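PPR (Rhodospirillum centenum, PDB 1MZU) senses light through the photoactive yellow protein domain described here, the N-terminal part of a sensor histidine kinase that probably autophosphorylates on histidine using ATP. Local coordinates at residues A[43-48]-A[120-125]; A[81-86]-A[95-100]; A[113-118]-A[124-129]. All blocks are in the same frame, centred on the assembly; numbering follows the deposited sequence.

Interaction 1 (A[43-48]-A[120-125]); sequences VIHRYN and PDRYWI. With HC4 (4'-hydroxycinnamic acid), chain D.
A flat stack of the Arg122 guanidinium on the His45 ring joins the edge strand 44-47 of the PAS-fold sheet to segment 120-125, reaching across the intervening strand 34-39. The guanidinium of Arg122 covers one face of the imidazole, with CZ above the ring centre and the two planes only 12° apart; Arg122 NH1 comes within 3.6 Å of His45 ND1, and Arg122 NH2 sits equally close to His45 CE1. Arg122 gets there by a bend at chi2 (-53°). The rotation of the imidazole is fixed from its rim, where NE2 is hydrogen-bonded to Asp39. With an alanine here, the Arg122 guanidinium is likely to lose the surface it lies on, and Asp39 its imidazole partner. Alongside, Arg46 CB approaches the six-membered part of the Trp124 indole obliquely, 4.4 Å from CH2, while Arg46 NH1 turns back to bond its neighbour's carbonyl, His45 O, at 2.7 Å from above the carbonyl plane. His45 and Arg46 both face Gln37, forming a classic beta bulge. Tyr47 points away, its OH 2.6 Å from O4' of the 4'-hydroxycinnamic acid, within hydrogen-bonding distance. Stacking beside a cation probably disfavours protonation of His45, whereas Asp39 would pull the other way.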
loop_
_atom_site.group_PDB
_atom_site.type_symbol
_atom_site.label_atom_id
_atom_site.label_comp_id
_atom_site.label_asym_id
_atom_site.label_seq_id
_atom_site.Cartn_x
_atom_site.Cartn_y
_atom_site.Cartn_z
ATOM N N VAL A 43 4.310 6.071 6.604
ATOM C CA VAL A 43 5.567 6.234 5.858
ATOM C C VAL A 43 6.007 4.940 5.149
ATOM O O VAL A 43 6.040 3.877 5.759
ATOM C CB VAL A 43 6.690 6.811 6.805
ATOM C CG1 VAL A 43 8.037 6.968 6.090
ATOM C CG2 VAL A 43 6.260 8.158 7.374
ATOM N N ILE A 44 6.287 5.048 3.848
ATOM C CA ILE A 44 6.719 3.936 2.996
ATOM C C ILE A 44 8.164 3.480 3.245
ATOM O O ILE A 44 9.100 4.283 3.238
ATOM C CB ILE A 44 6.493 4.272 1.482
ATOM C CG1 ILE A 44 5.008 4.585 1.264
ATOM C CG2 ILE A 44 6.947 3.097 0.564
ATOM C CD1 ILE A 44 4.648 5.121 -0.081
ATOM N N HIS A 45 8.308 2.179 3.483
ATOM C CA HIS A 45 9.602 1.560 3.726
ATOM C C HIS A 45 10.005 0.660 2.559
ATOM O O HIS A 45 11.169 0.660 2.159
ATOM C CB HIS A 45 9.630 0.841 5.087
ATOM C CG HIS A 45 9.616 1.777 6.259
ATOM N ND1 HIS A 45 10.766 2.227 6.872
ATOM C CD2 HIS A 45 8.592 2.383 6.903
ATOM C CE1 HIS A 45 10.451 3.073 7.835
ATOM N NE2 HIS A 45 9.137 3.185 7.876
ATOM N N ARG A 46 9.040 -0.065 1.978
ATOM C CA ARG A 46 9.298 -0.921 0.815
ATOM C C ARG A 46 8.244 -0.655 -0.244
ATOM O O ARG A 46 7.066 -0.478 0.079
ATOM C CB ARG A 46 9.292 -2.421 1.158
ATOM C CG ARG A 46 10.271 -2.908 2.222
ATOM C CD ARG A 46 11.733 -2.685 1.877
ATOM N NE ARG A 46 12.542 -2.949 3.065
ATOM C CZ ARG A 46 13.068 -2.020 3.861
ATOM N NH1 ARG A 46 12.905 -0.730 3.602
ATOM N NH2 ARG A 46 13.689 -2.388 4.975
ATOM N N TYR A 47 8.663 -0.695 -1.508
ATOM C CA TYR A 47 7.780 -0.430 -2.647
ATOM C C TYR A 47 8.299 -1.251 -3.837
ATOM O O TYR A 47 9.350 -0.909 -4.400
ATOM C CB TYR A 47 7.841 1.085 -2.964
ATOM C CG TYR A 47 6.755 1.627 -3.863
ATOM C CD1 TYR A 47 5.527 2.060 -3.327
ATOM C CD2 TYR A 47 6.942 1.719 -5.259
ATOM C CE1 TYR A 47 4.496 2.577 -4.173
ATOM C CE2 TYR A 47 5.936 2.225 -6.107
ATOM C CZ TYR A 47 4.718 2.648 -5.563
ATOM O OH TYR A 47 3.736 3.084 -6.418
ATOM N N ASN A 48 7.563 -2.293 -4.242
ATOM C CA ASN A 48 7.991 -3.143 -5.365
ATOM C C ASN A 48 7.763 -2.609 -6.789
ATOM O O ASN A 48 7.068 -1.611 -6.973
ATOM C CB ASN A 48 7.506 -4.611 -5.206
ATOM C CG ASN A 48 6.043 -4.832 -5.586
ATOM O OD1 ASN A 48 5.223 -3.917 -5.552
ATOM N ND2 ASN A 48 5.713 -6.070 -5.937
ATOM N N PRO A 120 7.792 -5.559 13.971
ATOM C CA PRO A 120 6.824 -4.673 14.636
ATOM C C PRO A 120 6.773 -3.283 13.990
ATOM O O PRO A 120 7.757 -2.845 13.374
ATOM C CB PRO A 120 7.357 -4.611 16.067
ATOM C CG PRO A 120 7.940 -5.962 16.249
ATOM C CD PRO A 120 8.716 -6.130 14.972
ATOM N N ASP A 121 5.599 -2.644 14.076
ATOM C CA ASP A 121 5.324 -1.306 13.521
ATOM C C ASP A 121 5.283 -1.299 11.982
ATOM O O ASP A 121 5.071 -0.262 11.379
ATOM C CB ASP A 121 6.329 -0.249 14.068
ATOM C CG ASP A 121 6.024 1.192 13.608
ATOM O OD1 ASP A 121 6.971 1.910 13.214
ATOM O OD2 ASP A 121 4.842 1.607 13.633
ATOM N N ARG A 122 5.455 -2.459 11.350
ATOM C CA ARG A 122 5.428 -2.551 9.887
ATOM C C ARG A 122 4.155 -3.228 9.389
ATOM O O ARG A 122 3.656 -4.153 10.025
ATOM C CB ARG A 122 6.688 -3.242 9.341
ATOM C CG ARG A 122 7.998 -2.503 9.640
ATOM C CD ARG A 122 7.970 -1.027 9.205
ATOM N NE ARG A 122 8.855 -0.186 10.015
ATOM C CZ ARG A 122 10.167 -0.063 9.823
ATOM N NH1 ARG A 122 10.774 -0.727 8.844
ATOM N NH2 ARG A 122 10.875 0.737 10.605
ATOM N N TYR A 123 3.592 -2.708 8.296
ATOM C CA TYR A 123 2.344 -3.220 7.722
ATOM C C TYR A 123 2.424 -3.342 6.206
ATOM O O TYR A 123 3.105 -2.559 5.545
ATOM C CB TYR A 123 1.167 -2.295 8.086
ATOM C CG TYR A 123 1.011 -2.029 9.565
ATOM C CD1 TYR A 123 1.634 -0.908 10.170
ATOM C CD2 TYR A 123 0.315 -2.935 10.395
ATOM C CE1 TYR A 123 1.578 -0.703 11.577
ATOM C CE2 TYR A 123 0.250 -2.736 11.812
ATOM C CZ TYR A 123 0.887 -1.622 12.388
ATOM O OH TYR A 123 0.853 -1.430 13.752
ATOM N N TRP A 124 1.656 -4.280 5.666
ATOM C CA TRP A 124 1.621 -4.552 4.238
ATOM C C TRP A 124 0.314 -4.210 3.562
ATOM O O TRP A 124 -0.766 -4.382 4.134
ATOM C CB TRP A 124 1.898 -6.026 3.967
ATOM C CG TRP A 124 3.305 -6.438 4.152
ATOM C CD1 TRP A 124 3.814 -7.136 5.194
ATOM C CD2 TRP A 124 4.396 -6.164 3.273
ATOM N NE1 TRP A 124 5.168 -7.313 5.040
ATOM C CE2 TRP A 124 5.556 -6.729 3.863
ATOM C CE3 TRP A 124 4.514 -5.498 2.036
ATOM C CZ2 TRP A 124 6.832 -6.643 3.260
ATOM C CZ3 TRP A 124 5.781 -5.407 1.430
ATOM C CH2 TRP A 124 6.924 -5.982 2.046
ATOM N N ILE A 125 0.439 -3.739 2.326
ATOM C CA ILE A 125 -0.691 -3.379 1.484
ATOM C C ILE A 125 -0.433 -4.100 0.148
ATOM O O ILE A 125 0.563 -3.810 -0.534
ATOM C CB ILE A 125 -0.790 -1.829 1.243
ATOM C CG1 ILE A 125 -0.822 -1.066 2.576
ATOM C CG2 ILE A 125 -2.037 -1.511 0.392
ATOM C CD1 ILE A 125 -0.558 0.444 2.499
HETATM C C1 HC4 D . -4.756 7.764 -5.217
HETATM O O1 HC4 D . -4.351 8.958 -5.027
HETATM C C2 HC4 D . -3.900 6.650 -5.540
HETATM C C3 HC4 D . -2.611 6.805 -5.822
HETATM C "C1'" HC4 D . -1.639 5.751 -5.869
HETATM C "C2'" HC4 D . -0.246 6.085 -6.183
HETATM C "C3'" HC4 D . 0.744 5.076 -6.146
HETATM C "C4'" HC4 D . 0.390 3.759 -5.736
HETATM C "C5'" HC4 D . -0.957 3.441 -5.429
HETATM C "C6'" HC4 D . -1.932 4.436 -5.479
HETATM O "O4'" HC4 D . 1.287 2.797 -5.681
#

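Interaction 2 (A[81-86]-A[95-100]); sequences SGRFMD and ARFDFV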
loop_
_atom_site.group_PDB
_atom_site.type_symbol
_atom_site.label_atom_id
_atom_site.label_comp_id
_atom_site.label_asym_id
_atom_site.label_seq_id
_atom_site.Cartn_x
_atom_site.Cartn_y
_atom_site.Cartn_z
ATOM N N SER A 81 -7.902 4.572 4.356
ATOM C CA SER A 81 -7.046 5.062 5.452
ATOM C C SER A 81 -7.670 4.882 6.814
ATOM O O SER A 81 -6.963 4.630 7.786
ATOM C CB SER A 81 -6.618 6.534 5.267
ATOM O OG SER A 81 -7.704 7.430 5.399
ATOM N N GLY A 82 -9.005 4.966 6.860
ATOM C CA GLY A 82 -9.748 4.774 8.101
ATOM C C GLY A 82 -9.584 3.332 8.559
ATOM O O GLY A 82 -9.315 3.084 9.732
ATOM N N ARG A 83 -9.665 2.399 7.604
ATOM C CA ARG A 83 -9.490 0.958 7.854
ATOM C C ARG A 83 -8.064 0.668 8.339
ATOM O O ARG A 83 -7.856 -0.179 9.208
ATOM C CB ARG A 83 -9.767 0.164 6.582
ATOM C CG ARG A 83 -10.960 -0.752 6.680
ATOM C CD ARG A 83 -11.376 -1.206 5.318
ATOM N NE ARG A 83 -12.483 -2.149 5.320
ATOM C CZ ARG A 83 -13.382 -2.238 4.342
ATOM N NH1 ARG A 83 -13.322 -1.423 3.289
ATOM N NH2 ARG A 83 -14.291 -3.200 4.368
ATOM N N PHE A 84 -7.100 1.413 7.793
ATOM C CA PHE A 84 -5.693 1.295 8.191
ATOM C C PHE A 84 -5.494 1.783 9.633
ATOM O O PHE A 84 -4.882 1.078 10.436
ATOM C CB PHE A 84 -4.762 2.074 7.228
ATOM C CG PHE A 84 -3.301 2.072 7.648
ATOM C CD1 PHE A 84 -2.505 0.934 7.435
ATOM C CD2 PHE A 84 -2.724 3.198 8.280
ATOM C CE1 PHE A 84 -1.156 0.903 7.845
ATOM C CE2 PHE A 84 -1.364 3.183 8.697
ATOM C CZ PHE A 84 -0.583 2.027 8.479
ATOM N N MET A 85 -6.018 2.975 9.940
ATOM C CA MET A 85 -5.917 3.600 11.270
ATOM C C MET A 85 -6.520 2.735 12.375
ATOM O O MET A 85 -5.940 2.622 13.456
ATOM C CB MET A 85 -6.569 4.993 11.272
ATOM C CG MET A 85 -6.421 5.802 12.601
ATOM S SD MET A 85 -7.692 5.433 13.893
ATOM C CE MET A 85 -7.047 6.306 15.344
ATOM N N ASP A 86 -7.670 2.123 12.083
ATOM C CA ASP A 86 -8.371 1.238 13.013
ATOM C C ASP A 86 -7.614 -0.054 13.250
ATOM O O ASP A 86 -7.613 -0.571 14.361
ATOM C CB ASP A 86 -9.784 0.918 12.510
ATOM C CG ASP A 86 -10.738 2.070 12.699
ATOM O OD1 ASP A 86 -10.602 2.803 13.697
ATOM O OD2 ASP A 86 -11.629 2.240 11.850
ATOM N N ALA A 95 -7.735 -6.581 6.422
ATOM C CA ALA A 95 -8.811 -6.079 5.584
ATOM C C ALA A 95 -8.656 -6.529 4.147
ATOM O O ALA A 95 -7.537 -6.680 3.648
ATOM C CB ALA A 95 -8.863 -4.558 5.656
ATOM N N ARG A 96 -9.798 -6.710 3.488
ATOM C CA ARG A 96 -9.881 -7.124 2.092
ATOM C C ARG A 96 -11.082 -6.365 1.539
ATOM O O ARG A 96 -12.186 -6.449 2.102
ATOM C CB ARG A 96 -10.096 -8.641 2.003
ATOM C CG ARG A 96 -10.102 -9.228 0.579
ATOM C CD ARG A 96 -10.044 -10.763 0.568
ATOM N NE ARG A 96 -11.099 -11.394 1.370
ATOM C CZ ARG A 96 -10.884 -12.250 2.371
ATOM N NH1 ARG A 96 -9.648 -12.599 2.709
ATOM N NH2 ARG A 96 -11.907 -12.721 3.074
ATOM N N PHE A 97 -10.851 -5.573 0.488
ATOM C CA PHE A 97 -11.915 -4.769 -0.136
ATOM C C PHE A 97 -11.577 -4.357 -1.561
ATOM O O PHE A 97 -10.407 -4.301 -1.930
ATOM C CB PHE A 97 -12.236 -3.508 0.709
ATOM C CG PHE A 97 -11.037 -2.616 0.982
ATOM C CD1 PHE A 97 -10.141 -2.920 2.029
ATOM C CD2 PHE A 97 -10.811 -1.456 0.212
ATOM C CE1 PHE A 97 -9.034 -2.084 2.312
ATOM C CE2 PHE A 97 -9.709 -0.610 0.481
ATOM C CZ PHE A 97 -8.820 -0.924 1.536
ATOM N N ASP A 98 -12.615 -4.049 -2.342
ATOM C CA ASP A 98 -12.450 -3.602 -3.725
ATOM C C ASP A 98 -12.253 -2.084 -3.725
ATOM O O ASP A 98 -12.812 -1.380 -2.879
ATOM C CB ASP A 98 -13.660 -4.001 -4.589
ATOM C CG ASP A 98 -13.740 -5.515 -4.844
ATOM O OD1 ASP A 98 -12.747 -6.236 -4.585
ATOM O OD2 ASP A 98 -14.804 -5.995 -5.298
ATOM N N PHE A 99 -11.426 -1.593 -4.643
ATOM C CA PHE A 99 -11.113 -0.167 -4.733
ATOM C C PHE A 99 -10.773 0.225 -6.163
ATOM O O PHE A 99 -10.488 -0.629 -7.002
ATOM C CB PHE A 99 -9.909 0.149 -3.823
ATOM C CG PHE A 99 -9.907 1.549 -3.282
ATOM C CD1 PHE A 99 -10.814 1.915 -2.279
ATOM C CD2 PHE A 99 -9.032 2.523 -3.805
ATOM C CE1 PHE A 99 -10.860 3.238 -1.799
ATOM C CE2 PHE A 99 -9.063 3.856 -3.339
ATOM C CZ PHE A 99 -9.980 4.216 -2.332
ATOM N N VAL A 100 -10.798 1.529 -6.421
ATOM C CA VAL A 100 -10.486 2.076 -7.735
ATOM C C VAL A 100 -9.514 3.255 -7.563
ATOM O O VAL A 100 -9.765 4.174 -6.775
ATOM C CB VAL A 100 -11.800 2.448 -8.535
ATOM C CG1 VAL A 100 -12.587 3.585 -7.872
ATOM C CG2 VAL A 100 -11.483 2.781 -9.980
#
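Helix 81-86 and strand 95-100 run almost exactly antiparallel (177°), their axes 10.3 Å apart at closest approach, and a long side chain, that of Arg83, spans the gap. Extended from CG to NE, its chain passes Ala95, where CD lies 4.2 Å from Ala95 CB, and carries the guanidinium onto Phe97. The two flat groups form an offset cation-pi stack, with planes at 11° and centres 4.6 Å apart: Arg83 NH1 lies 3.5 Å from Phe97 CG, near the root of the ring, while the methylene CD covers the CD1-CE1 side. Arginine and phenylalanine run alongside one another, pointing opposite ways. Phe97 CG stands between its own backbone N and carbonyl carbon (chi1 56°), which brings the ring alongside the guanidinium. Phe80, from the same helix, meets Phe97 edge-to-face, and Ile112 of the neighbouring strand touches it too, so the buried ring joins the core between helix 78-89 and the sheet. Arg83 NH1 also makes a weak hydrogen bond to Ala79 O, one turn earlier in the helix. An exposed arginine thus packs against a buried ring, its charge offset toward the base of the ring and its CD methylene adding apolar contact.

Interaction 3 (A[113-118]-A[124-129]); sequences RMQNAG and WIFVRK
Four backbone hydrogen bonds knit 113-118 to 124-129 as adjacent antiparallel strands of the hairpin 107-116/122-128. Arg113 pairs with Phe126 and Gln115 with Trp124 as hydrogen-bonded pairs; the shortest bonds, Phe126 N to Arg113 O and Trp124 N to Gln115 O, are both 2.8 Å. Between them the non-hydrogen-bonded pair Met114-Ile125 brings Met114 CA to 3.4 Å from Trp124 O in a CA-H...O contact. On the face of Met114 and Ile125, the two side chains lie side by side, Met114 CE 3.7 Å from Ile125 CG1, and Phe80 of helix 78-89 packs on both. The other face carries Gln115, whose CG meets the edge of the Phe126 ring at CE2 (3.9 Å), with the amide nearly perpendicular to the ring plane (82°). Gln115 OE1 accepts a weak bond from Arg113 NE. Beyond the paired residues, Ala117 CB rests obliquely against the indole of Trp124, 3.6 Å from NE1. Arg128 runs alongside Arg113 and touches its CB through NH2. Further out, Asp21 of the N-terminal segment accepts a hydrogen bond from Trp124 NE1, and Asp94 forms a salt bridge with Arg113. The chemistry divides by face: an apolar surface faces the helix, while on the other aliphatic and aromatic groups are edged by arginines, of which Arg113 has its charge met by Asp94.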
loop_
_atom_site.group_PDB
_atom_site.type_symbol
_atom_site.label_atom_id
_atom_site.label_comp_id
_atom_site.label_asym_id
_atom_site.label_seq_id
_atom_site.Cartn_x
_atom_site.Cartn_y
_atom_site.Cartn_z
ATOM N N ARG A 113 -5.628 -5.938 -0.161
ATOM C CA ARG A 113 -5.470 -6.847 0.972
ATOM C C ARG A 113 -4.467 -6.172 1.902
ATOM O O ARG A 113 -3.320 -5.941 1.514
ATOM C CB ARG A 113 -4.960 -8.228 0.516
ATOM C CG ARG A 113 -4.614 -9.230 1.647
ATOM C CD ARG A 113 -5.830 -9.677 2.466
ATOM N NE ARG A 113 -5.423 -10.404 3.672
ATOM C CZ ARG A 113 -6.223 -11.161 4.422
ATOM N NH1 ARG A 113 -7.505 -11.315 4.115
ATOM N NH2 ARG A 113 -5.727 -11.793 5.477
ATOM N N MET A 114 -4.918 -5.840 3.108
ATOM C CA MET A 114 -4.086 -5.182 4.128
ATOM C C MET A 114 -3.848 -6.115 5.307
ATOM O O MET A 114 -4.786 -6.763 5.768
ATOM C CB MET A 114 -4.782 -3.927 4.665
ATOM C CG MET A 114 -4.873 -2.762 3.719
ATOM S SD MET A 114 -5.407 -1.276 4.573
ATOM C CE MET A 114 -4.047 -0.322 4.299
ATOM N N GLN A 115 -2.608 -6.166 5.795
ATOM C CA GLN A 115 -2.226 -7.014 6.936
ATOM C C GLN A 115 -0.910 -6.626 7.612
ATOM O O GLN A 115 -0.138 -5.840 7.064
ATOM C CB GLN A 115 -2.208 -8.514 6.564
ATOM C CG GLN A 115 -1.338 -8.902 5.368
ATOM C CD GLN A 115 -1.367 -10.397 5.115
ATOM O OE1 GLN A 115 -2.182 -10.896 4.334
ATOM N NE2 GLN A 115 -0.475 -11.123 5.779
ATOM N N ASN A 116 -0.673 -7.189 8.806
ATOM C CA ASN A 116 0.548 -6.971 9.612
ATOM C C ASN A 116 1.773 -7.682 9.038
ATOM O O ASN A 116 1.644 -8.636 8.266
ATOM C CB ASN A 116 0.360 -7.514 11.036
ATOM C CG ASN A 116 -0.531 -6.646 11.887
ATOM O OD1 ASN A 116 -1.616 -6.271 11.477
ATOM N ND2 ASN A 116 -0.092 -6.357 13.098
ATOM N N ALA A 117 2.953 -7.247 9.485
ATOM C CA ALA A 117 4.237 -7.821 9.072
ATOM C C ALA A 117 4.884 -8.556 10.242
ATOM O O ALA A 117 4.398 -8.473 11.377
ATOM C CB ALA A 117 5.171 -6.728 8.572
ATOM N N GLY A 118 5.995 -9.240 9.951
ATOM C CA GLY A 118 6.747 -9.985 10.953
ATOM C C GLY A 118 7.574 -9.086 11.844
ATOM O O GLY A 118 7.954 -9.463 12.956
ATOM N N TRP A 124 1.656 -4.280 5.666
ATOM C CA TRP A 124 1.621 -4.552 4.238
ATOM C C TRP A 124 0.314 -4.210 3.562
ATOM O O TRP A 124 -0.766 -4.382 4.134
ATOM C CB TRP A 124 1.898 -6.026 3.967
ATOM C CG TRP A 124 3.305 -6.438 4.152
ATOM C CD1 TRP A 124 3.814 -7.136 5.194
ATOM C CD2 TRP A 124 4.396 -6.164 3.273
ATOM N NE1 TRP A 124 5.168 -7.313 5.040
ATOM C CE2 TRP A 124 5.556 -6.729 3.863
ATOM C CE3 TRP A 124 4.514 -5.498 2.036
ATOM C CZ2 TRP A 124 6.832 -6.643 3.260
ATOM C CZ3 TRP A 124 5.781 -5.407 1.430
ATOM C CH2 TRP A 124 6.924 -5.982 2.046
ATOM N N ILE A 125 0.439 -3.739 2.326
ATOM C CA ILE A 125 -0.691 -3.379 1.484
ATOM C C ILE A 125 -0.433 -4.100 0.148
ATOM O O ILE A 125 0.563 -3.810 -0.534
ATOM C CB ILE A 125 -0.790 -1.829 1.243
ATOM C CG1 ILE A 125 -0.822 -1.066 2.576
ATOM C CG2 ILE A 125 -2.037 -1.511 0.392
ATOM C CD1 ILE A 125 -0.558 0.444 2.499
ATOM N N PHE A 126 -1.295 -5.064 -0.187
ATOM C CA PHE A 126 -1.189 -5.825 -1.433
ATOM C C PHE A 126 -2.226 -5.340 -2.417
ATOM O O PHE A 126 -3.385 -5.115 -2.058
ATOM C CB PHE A 126 -1.330 -7.331 -1.190
ATOM C CG PHE A 126 -0.274 -7.892 -0.286
ATOM C CD1 PHE A 126 1.076 -7.859 -0.671
ATOM C CD2 PHE A 126 -0.614 -8.420 0.972
ATOM C CE1 PHE A 126 2.093 -8.340 0.183
ATOM C CE2 PHE A 126 0.390 -8.909 1.847
ATOM C CZ PHE A 126 1.755 -8.867 1.447
ATOM N N VAL A 127 -1.805 -5.160 -3.663
ATOM C CA VAL A 127 -2.681 -4.617 -4.713
ATOM C C VAL A 127 -2.798 -5.582 -5.906
ATOM O O VAL A 127 -1.794 -5.929 -6.519
ATOM C CB VAL A 127 -2.099 -3.239 -5.215
ATOM C CG1 VAL A 127 -2.975 -2.599 -6.261
ATOM C CG2 VAL A 127 -1.900 -2.262 -4.059
ATOM N N ARG A 128 -4.014 -5.992 -6.254
ATOM C CA ARG A 128 -4.157 -6.874 -7.403
ATOM C C ARG A 128 -5.116 -6.423 -8.489
ATOM O O ARG A 128 -6.223 -5.965 -8.195
ATOM C CB ARG A 128 -4.377 -8.346 -7.003
ATOM C CG ARG A 128 -5.608 -8.678 -6.195
ATOM C CD ARG A 128 -5.627 -10.157 -5.785
ATOM N NE ARG A 128 -4.829 -10.408 -4.580
ATOM C CZ ARG A 128 -5.225 -10.143 -3.333
ATOM N NH1 ARG A 128 -6.423 -9.615 -3.099
ATOM N NH2 ARG A 128 -4.411 -10.389 -2.314
ATOM N N LYS A 129 -4.634 -6.539 -9.736
ATOM C CA LYS A 129 -5.316 -6.201 -11.008
ATOM C C LYS A 129 -5.235 -4.731 -11.460
ATOM O O LYS A 129 -4.455 -4.453 -12.404
ATOM C CB LYS A 129 -6.736 -6.846 -11.129
ATOM C CG LYS A 129 -7.964 -5.932 -11.280
ATOM C CD LYS A 129 -9.261 -6.696 -11.494
ATOM C CE LYS A 129 -9.942 -6.275 -12.788
ATOM N NZ LYS A 129 -9.063 -6.606 -13.941
ATOM O OXT LYS A 129 -5.872 -3.857 -10.841
#

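How the interactions relate
From the N terminus, strand 44-47 is the first of these segments, and interaction 1 closes the longest loop when the chain returns at 120-125 after 71 intervening residues. Interaction 2 is nested inside it, closing the short connection from helix 78-89 into strand 94-102. Interaction 3 follows in series, closing the short turn of the hairpin 107-116/122-128, and ends on the same strand as interaction 1, sharing Trp124 and Ile125. All three reach one five-stranded sheet, with interaction 1 toward one edge, interaction 2 at the other and the hairpin between. Direct contacts bind them: Ala95 O probably accepts from Met114 N, Arg122 O probably from Ala117 N, and Phe84 packs on both Tyr123 and Met114.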